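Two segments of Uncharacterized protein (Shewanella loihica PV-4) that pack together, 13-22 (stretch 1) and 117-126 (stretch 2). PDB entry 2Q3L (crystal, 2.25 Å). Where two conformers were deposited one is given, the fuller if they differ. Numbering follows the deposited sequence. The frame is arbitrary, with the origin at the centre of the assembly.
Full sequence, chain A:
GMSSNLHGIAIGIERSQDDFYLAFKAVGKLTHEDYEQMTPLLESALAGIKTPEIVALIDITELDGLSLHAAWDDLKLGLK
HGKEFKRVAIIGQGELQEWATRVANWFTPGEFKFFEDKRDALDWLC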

ATOM      1  N   ILE A  13       3.090   2.404 -24.741  1.00 46.98           N
ATOM      2  CA  ILE A  13       4.018   2.962 -25.685  1.00 50.75           C
ATOM      3  C   ILE A  13       3.160   3.813 -26.599  1.00 51.03           C
ATOM      4  O   ILE A  13       2.190   3.316 -27.149  1.00 49.08           O
ATOM      5  CB  ILE A  13       4.879   1.908 -26.355  1.00 51.66           C
ATOM      6  CG1 ILE A  13       5.790   1.312 -25.258  1.00 53.83           C
ATOM      7  CG2 ILE A  13       5.703   2.565 -27.480  1.00 52.23           C
ATOM      8  CD1 ILE A  13       6.542   0.062 -25.678  1.00 64.15           C
ATOM      9  N   GLU A  14       3.470   5.118 -26.646  0.50 49.46           N
ATOM     10  CA  GLU A  14       2.724   6.109 -27.419  0.50 49.25           C
ATOM     11  C   GLU A  14       3.579   6.665 -28.569  0.50 48.74           C
ATOM     12  O   GLU A  14       4.789   6.449 -28.645  0.50 46.73           O
ATOM     13  CB  GLU A  14       2.193   7.264 -26.511  0.50 48.10           C
ATOM     14  CG  GLU A  14       1.056   6.870 -25.513  0.50 53.36           C
ATOM     15  CD  GLU A  14       0.255   8.052 -24.867  0.50 57.72           C
ATOM     16  OE1 GLU A  14       0.769   9.169 -24.608  0.50 50.51           O
ATOM     17  OE2 GLU A  14      -0.935   7.831 -24.577  0.50 61.91           O
ATOM     18  N   ARG A  15       2.920   7.384 -29.460  1.00 49.61           N
ATOM     19  CA  ARG A  15       3.560   8.002 -30.609  1.00 51.51           C
ATOM     20  C   ARG A  15       3.321   9.500 -30.637  1.00 50.30           C
ATOM     21  O   ARG A  15       2.250   9.936 -30.287  1.00 49.58           O
ATOM     22  CB  ARG A  15       2.931   7.391 -31.837  1.00 48.98           C
ATOM     23  CG  ARG A  15       3.302   7.965 -33.130  1.00 55.92           C
ATOM     24  CD  ARG A  15       2.616   7.132 -34.165  1.00 56.91           C
ATOM     25  NE  ARG A  15       2.773   7.699 -35.489  1.00 68.53           N
ATOM     26  CZ  ARG A  15       2.486   7.044 -36.614  1.00 73.52           C
ATOM     27  NH1 ARG A  15       2.040   5.786 -36.586  1.00 75.51           N
ATOM     28  NH2 ARG A  15       2.666   7.641 -37.782  1.00 70.56           N
ATOM     29  N   SER A  16       4.346  10.249 -31.044  1.00 51.45           N
ATOM     30  CA  SER A  16       4.260  11.674 -31.338  1.00 52.39           C
ATOM     31  C   SER A  16       4.961  11.890 -32.681  1.00 51.85           C
ATOM     32  O   SER A  16       6.194  11.957 -32.761  1.00 50.40           O
ATOM     33  CB  SER A  16       4.914  12.540 -30.261  1.00 49.33           C
ATOM     34  OG  SER A  16       4.779  13.901 -30.657  1.00 56.03           O
ATOM     35  N   GLN A  17       4.178  12.005 -33.746  1.00 55.25           N
ATOM     36  CA  GLN A  17       4.749  12.200 -35.089  1.00 55.50           C
ATOM     37  C   GLN A  17       5.501  10.937 -35.488  1.00 54.03           C
ATOM     38  O   GLN A  17       4.886   9.887 -35.509  1.00 52.74           O
ATOM     39  CB  GLN A  17       5.591  13.485 -35.160  1.00 57.00           C
ATOM     40  CG  GLN A  17       4.736  14.739 -34.911  1.00 65.35           C
ATOM     41  CD  GLN A  17       5.519  16.042 -34.927  1.00 71.89           C
ATOM     42  OE1 GLN A  17       5.510  16.764 -35.935  1.00 82.51           O
ATOM     43  NE2 GLN A  17       6.195  16.357 -33.814  1.00 57.78           N
ATOM     44  N   ASP A  18       6.804  11.010 -35.747  1.00 55.02           N
ATOM     45  CA  ASP A  18       7.600   9.829 -36.121  1.00 56.05           C
ATOM     46  C   ASP A  18       8.404   9.204 -34.967  1.00 56.48           C
ATOM     47  O   ASP A  18       9.323   8.419 -35.212  1.00 56.22           O
ATOM     48  CB  ASP A  18       8.565  10.185 -37.256  1.00 54.05           C
ATOM     49  CG  ASP A  18       7.857  10.475 -38.561  1.00 56.47           C
ATOM     50  OD1 ASP A  18       6.687  10.060 -38.728  1.00 49.01           O
ATOM     51  OD2 ASP A  18       8.490  11.114 -39.439  1.00 58.36           O
ATOM     52  N   ASP A  19       8.051   9.529 -33.727  1.00 54.87           N
ATOM     53  CA  ASP A  19       8.763   9.024 -32.569  1.00 53.96           C
ATOM     54  C   ASP A  19       7.833   8.263 -31.631  1.00 52.74           C
ATOM     55  O   ASP A  19       6.682   8.634 -31.423  1.00 51.99           O
ATOM     56  CB  ASP A  19       9.393  10.190 -31.809  1.00 54.92           C
ATOM     57  CG  ASP A  19      10.268  11.046 -32.693  1.00 59.61           C
ATOM     58  OD1 ASP A  19      11.320  10.533 -33.105  1.00 56.08           O
ATOM     59  OD2 ASP A  19       9.890  12.225 -32.985  1.00 56.72           O
ATOM     60  N   PHE A  20       8.339   7.168 -31.097  1.00 51.67           N
ATOM     61  CA  PHE A  20       7.636   6.415 -30.083  1.00 50.20           C
ATOM     62  C   PHE A  20       8.212   6.838 -28.718  1.00 51.04           C
ATOM     63  O   PHE A  20       9.354   7.254 -28.634  1.00 53.95           O
ATOM     64  CB  PHE A  20       7.763   4.912 -30.279  1.00 48.18           C
ATOM     65  CG  PHE A  20       6.968   4.375 -31.427  1.00 52.37           C
ATOM     66  CD1 PHE A  20       5.570   4.293 -31.347  1.00 51.77           C
ATOM     67  CD2 PHE A  20       7.607   3.891 -32.577  1.00 52.35           C
ATOM     68  CE1 PHE A  20       4.811   3.780 -32.405  1.00 49.96           C
ATOM     69  CE2 PHE A  20       6.850   3.363 -33.650  1.00 53.73           C
ATOM     70  CZ  PHE A  20       5.457   3.333 -33.574  1.00 52.99           C
ATOM     71  N   TYR A  21       7.403   6.801 -27.667  1.00 48.38           N
ATOM     72  CA  TYR A  21       7.893   7.118 -26.341  1.00 46.99           C
ATOM     73  C   TYR A  21       7.140   6.235 -25.363  1.00 47.33           C
ATOM     74  O   TYR A  21       6.038   5.758 -25.650  1.00 45.94           O
ATOM     75  CB  TYR A  21       7.749   8.620 -25.982  1.00 47.31           C
ATOM     76  CG  TYR A  21       6.335   9.146 -25.950  1.00 44.25           C
ATOM     77  CD1 TYR A  21       5.712   9.611 -27.115  1.00 54.69           C
ATOM     78  CD2 TYR A  21       5.616   9.186 -24.772  1.00 52.78           C
ATOM     79  CE1 TYR A  21       4.395  10.099 -27.089  1.00 45.55           C
ATOM     80  CE2 TYR A  21       4.308   9.663 -24.730  1.00 46.75           C
ATOM     81  CZ  TYR A  21       3.702  10.115 -25.882  1.00 49.64           C
ATOM     82  OH  TYR A  21       2.400  10.576 -25.824  1.00 51.06           O
ATOM     83  N   LEU A  22       7.764   6.018 -24.214  1.00 49.79           N
ATOM     84  CA  LEU A  22       7.205   5.210 -23.163  1.00 49.29           C
ATOM     85  C   LEU A  22       6.392   6.149 -22.282  1.00 50.04           C
ATOM     86  O   LEU A  22       6.868   7.214 -21.910  1.00 52.56           O
ATOM     87  CB  LEU A  22       8.339   4.502 -22.419  1.00 49.08           C
ATOM     88  CG  LEU A  22       7.968   3.462 -21.390  1.00 49.49           C
ATOM     89  CD1 LEU A  22       7.106   2.389 -21.988  1.00 53.95           C
ATOM     90  CD2 LEU A  22       9.244   2.871 -20.706  1.00 57.29           C
TER
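Stretch 2 117-126: DKRDALDWLC

The C-terminal helix of the chain, residues 118-125, lies across a β-hairpin near the start of the chain. Strands 13-16 and 19-22 are joined by a type II' turn from Ser16 to Asp19 and paired through Glu14 with Tyr21 and Ser16 with Asp19. Asp117 caps the helix, its OD2 accepting from Asp120 N at 2.8 Å. The helix axis passes 10.6 Å from that of strand 19-22, their N-to-C directions 112° apart, so the helix crosses the strand steeply. Alternation along the strands turns Glu14, Ser16, Asp19 and Tyr21 toward the helix, and Arg15, Phe20 and Leu22 away.

Tyr21, Cys126 and Leu122 cover the most surface. Leu122 CD2 sits over one face of the Tyr21 ring, 3.6 Å from Tyr21 CZ, in a CH-π contact. One turn on, Cys126 SG approaches the ring obliquely, 4.2 Å from Tyr21 CD1, while Cys126 CB lies 3.6 Å from Asp19 OD2. Leu125 CD2 packs 4.1 Å from Tyr21 CB. Ser16 reaches this side of the helix as well, its OG 4.1 Å from Leu122 CB. At the ring edge Lys118, t through chi1 to chi3 and m at chi4, brings its NZ to 3.0 Å from Glu14 OE1, a hydrogen-bonded salt bridge; the same Glu14 OE1 accepts a very short 2.5 Å bond from Tyr21 OH.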

ATOM      1  N   ASP A 117       2.104  21.358 -19.625  1.00 56.10           N
ATOM      2  CA  ASP A 117       1.476  21.067 -20.914  1.00 56.23           C
ATOM      3  C   ASP A 117       2.123  19.842 -21.647  1.00 54.25           C
ATOM      4  O   ASP A 117       3.322  19.839 -21.923  1.00 51.65           O
ATOM      5  CB  ASP A 117       1.586  22.288 -21.809  1.00 57.18           C
ATOM      6  CG  ASP A 117       0.870  22.092 -23.131  1.00 63.58           C
ATOM      7  OD1 ASP A 117      -0.370  21.987 -23.098  1.00 68.05           O
ATOM      8  OD2 ASP A 117       1.540  22.023 -24.186  1.00 63.93           O
ATOM      9  N   LYS A 118       1.298  18.847 -21.973  1.00 52.47           N
ATOM     10  CA  LYS A 118       1.705  17.640 -22.682  1.00 53.81           C
ATOM     11  C   LYS A 118       2.335  17.963 -24.041  1.00 52.65           C
ATOM     12  O   LYS A 118       3.397  17.428 -24.359  1.00 51.74           O
ATOM     13  CB  LYS A 118       0.513  16.681 -22.830  1.00 54.18           C
ATOM     14  CG  LYS A 118       0.817  15.218 -23.297  1.00 61.69           C
ATOM     15  CD  LYS A 118      -0.441  14.313 -23.080  1.00 67.87           C
ATOM     16  CE  LYS A 118      -0.139  12.813 -22.917  1.00 67.89           C
ATOM     17  NZ  LYS A 118       0.064  12.099 -24.214  1.00 66.17           N
ATOM     18  N   ARG A 119       1.730  18.859 -24.825  1.00 52.13           N
ATOM     19  CA  ARG A 119       2.291  19.223 -26.141  1.00 50.14           C
ATOM     20  C   ARG A 119       3.699  19.864 -26.023  1.00 48.47           C
ATOM     21  O   ARG A 119       4.595  19.587 -26.817  1.00 44.59           O
ATOM     22  CB  ARG A 119       1.305  20.108 -26.925  1.00 52.64           C
ATOM     23  N   ASP A 120       3.893  20.738 -25.043  1.00 49.02           N
ATOM     24  CA  ASP A 120       5.241  21.232 -24.759  1.00 50.14           C
ATOM     25  C   ASP A 120       6.197  20.106 -24.362  1.00 49.27           C
ATOM     26  O   ASP A 120       7.343  20.093 -24.788  1.00 49.38           O
ATOM     27  CB  ASP A 120       5.228  22.212 -23.604  1.00 52.70           C
ATOM     28  CG  ASP A 120       4.826  23.607 -24.008  1.00 56.71           C
ATOM     29  OD1 ASP A 120       5.090  24.036 -25.146  1.00 69.72           O
ATOM     30  OD2 ASP A 120       4.286  24.308 -23.134  1.00 72.06           O
ATOM     31  N   ALA A 121       5.734  19.194 -23.499  1.00 49.14           N
ATOM     32  CA  ALA A 121       6.568  18.109 -23.020  1.00 46.92           C
ATOM     33  C   ALA A 121       6.975  17.226 -24.188  1.00 47.53           C
ATOM     34  O   ALA A 121       8.159  16.903 -24.363  1.00 47.27           O
ATOM     35  CB  ALA A 121       5.830  17.301 -21.992  1.00 48.30           C
ATOM     36  N   LEU A 122       6.006  16.858 -25.012  1.00 46.94           N
ATOM     37  CA  LEU A 122       6.310  16.006 -26.171  1.00 49.76           C
ATOM     38  C   LEU A 122       7.188  16.658 -27.190  1.00 50.14           C
ATOM     39  O   LEU A 122       7.902  15.959 -27.874  1.00 52.79           O
ATOM     40  CB  LEU A 122       5.041  15.485 -26.860  1.00 49.92           C
ATOM     41  CG  LEU A 122       4.285  14.504 -25.976  1.00 52.47           C
ATOM     42  CD1 LEU A 122       3.040  14.014 -26.681  1.00 56.83           C
ATOM     43  CD2 LEU A 122       5.175  13.338 -25.593  1.00 56.45           C
ATOM     44  N   ASP A 123       7.116  17.978 -27.328  1.00 51.27           N
ATOM     45  CA  ASP A 123       7.968  18.681 -28.246  1.00 51.79           C
ATOM     46  C   ASP A 123       9.432  18.563 -27.794  1.00 52.25           C
ATOM     47  O   ASP A 123      10.327  18.347 -28.614  1.00 55.67           O
ATOM     48  CB  ASP A 123       7.545  20.163 -28.308  1.00 54.13           C
ATOM     49  CG  ASP A 123       8.424  20.984 -29.232  1.00 55.73           C
ATOM     50  OD1 ASP A 123       9.071  20.401 -30.129  1.00 62.35           O
ATOM     51  OD2 ASP A 123       8.486  22.217 -29.058  1.00 62.73           O
ATOM     52  N   TRP A 124       9.666  18.716 -26.492  1.00 52.07           N
ATOM     53  CA  TRP A 124      11.011  18.624 -25.906  1.00 50.45           C
ATOM     54  C   TRP A 124      11.481  17.167 -25.834  1.00 51.42           C
ATOM     55  O   TRP A 124      12.655  16.854 -26.088  1.00 51.52           O
ATOM     56  CB  TRP A 124      11.026  19.258 -24.507  1.00 48.28           C
ATOM     57  CG  TRP A 124      12.274  19.020 -23.732  1.00 49.80           C
ATOM     58  CD1 TRP A 124      13.399  19.784 -23.733  1.00 48.84           C
ATOM     59  CD2 TRP A 124      12.518  17.945 -22.801  1.00 47.57           C
ATOM     60  NE1 TRP A 124      14.340  19.246 -22.885  1.00 52.05           N
ATOM     61  CE2 TRP A 124      13.822  18.112 -22.305  1.00 54.65           C
ATOM     62  CE3 TRP A 124      11.758  16.865 -22.343  1.00 47.56           C
ATOM     63  CZ2 TRP A 124      14.384  17.225 -21.369  1.00 50.70           C
ATOM     64  CZ3 TRP A 124      12.299  16.020 -21.420  1.00 43.91           C
ATOM     65  CH2 TRP A 124      13.602  16.198 -20.936  1.00 45.24           C
ATOM     66  N   LEU A 125      10.558  16.283 -25.507  1.00 51.87           N
ATOM     67  CA  LEU A 125      10.893  14.888 -25.288  1.00 52.00           C
ATOM     68  C   LEU A 125      11.402  14.191 -26.510  1.00 54.34           C
ATOM     69  O   LEU A 125      12.382  13.476 -26.437  1.00 51.94           O
ATOM     70  CB  LEU A 125       9.692  14.107 -24.777  1.00 49.56           C
ATOM     71  CG  LEU A 125       9.947  12.662 -24.275  1.00 51.47           C
ATOM     72  CD1 LEU A 125      10.907  12.652 -23.099  1.00 48.32           C
ATOM     73  CD2 LEU A 125       8.641  11.976 -23.856  1.00 49.14           C
ATOM     74  N   CYS A 126      10.694  14.347 -27.618  1.00 59.46           N
ATOM     75  CA  CYS A 126      11.043  13.666 -28.862  1.00 63.52           C
ATOM     76  C   CYS A 126      11.739  14.654 -29.766  1.00 68.09           C
ATOM     77  O   CYS A 126      11.226  15.759 -30.107  1.00 70.61           O
ATOM     78  CB  CYS A 126       9.795  13.123 -29.547  1.00 63.87           C
ATOM     79  SG  CYS A 126       8.698  12.207 -28.435  1.00 62.59           S
ATOM     80  OXT CYS A 126      12.858  14.313 -30.128  1.00 70.87           O
TER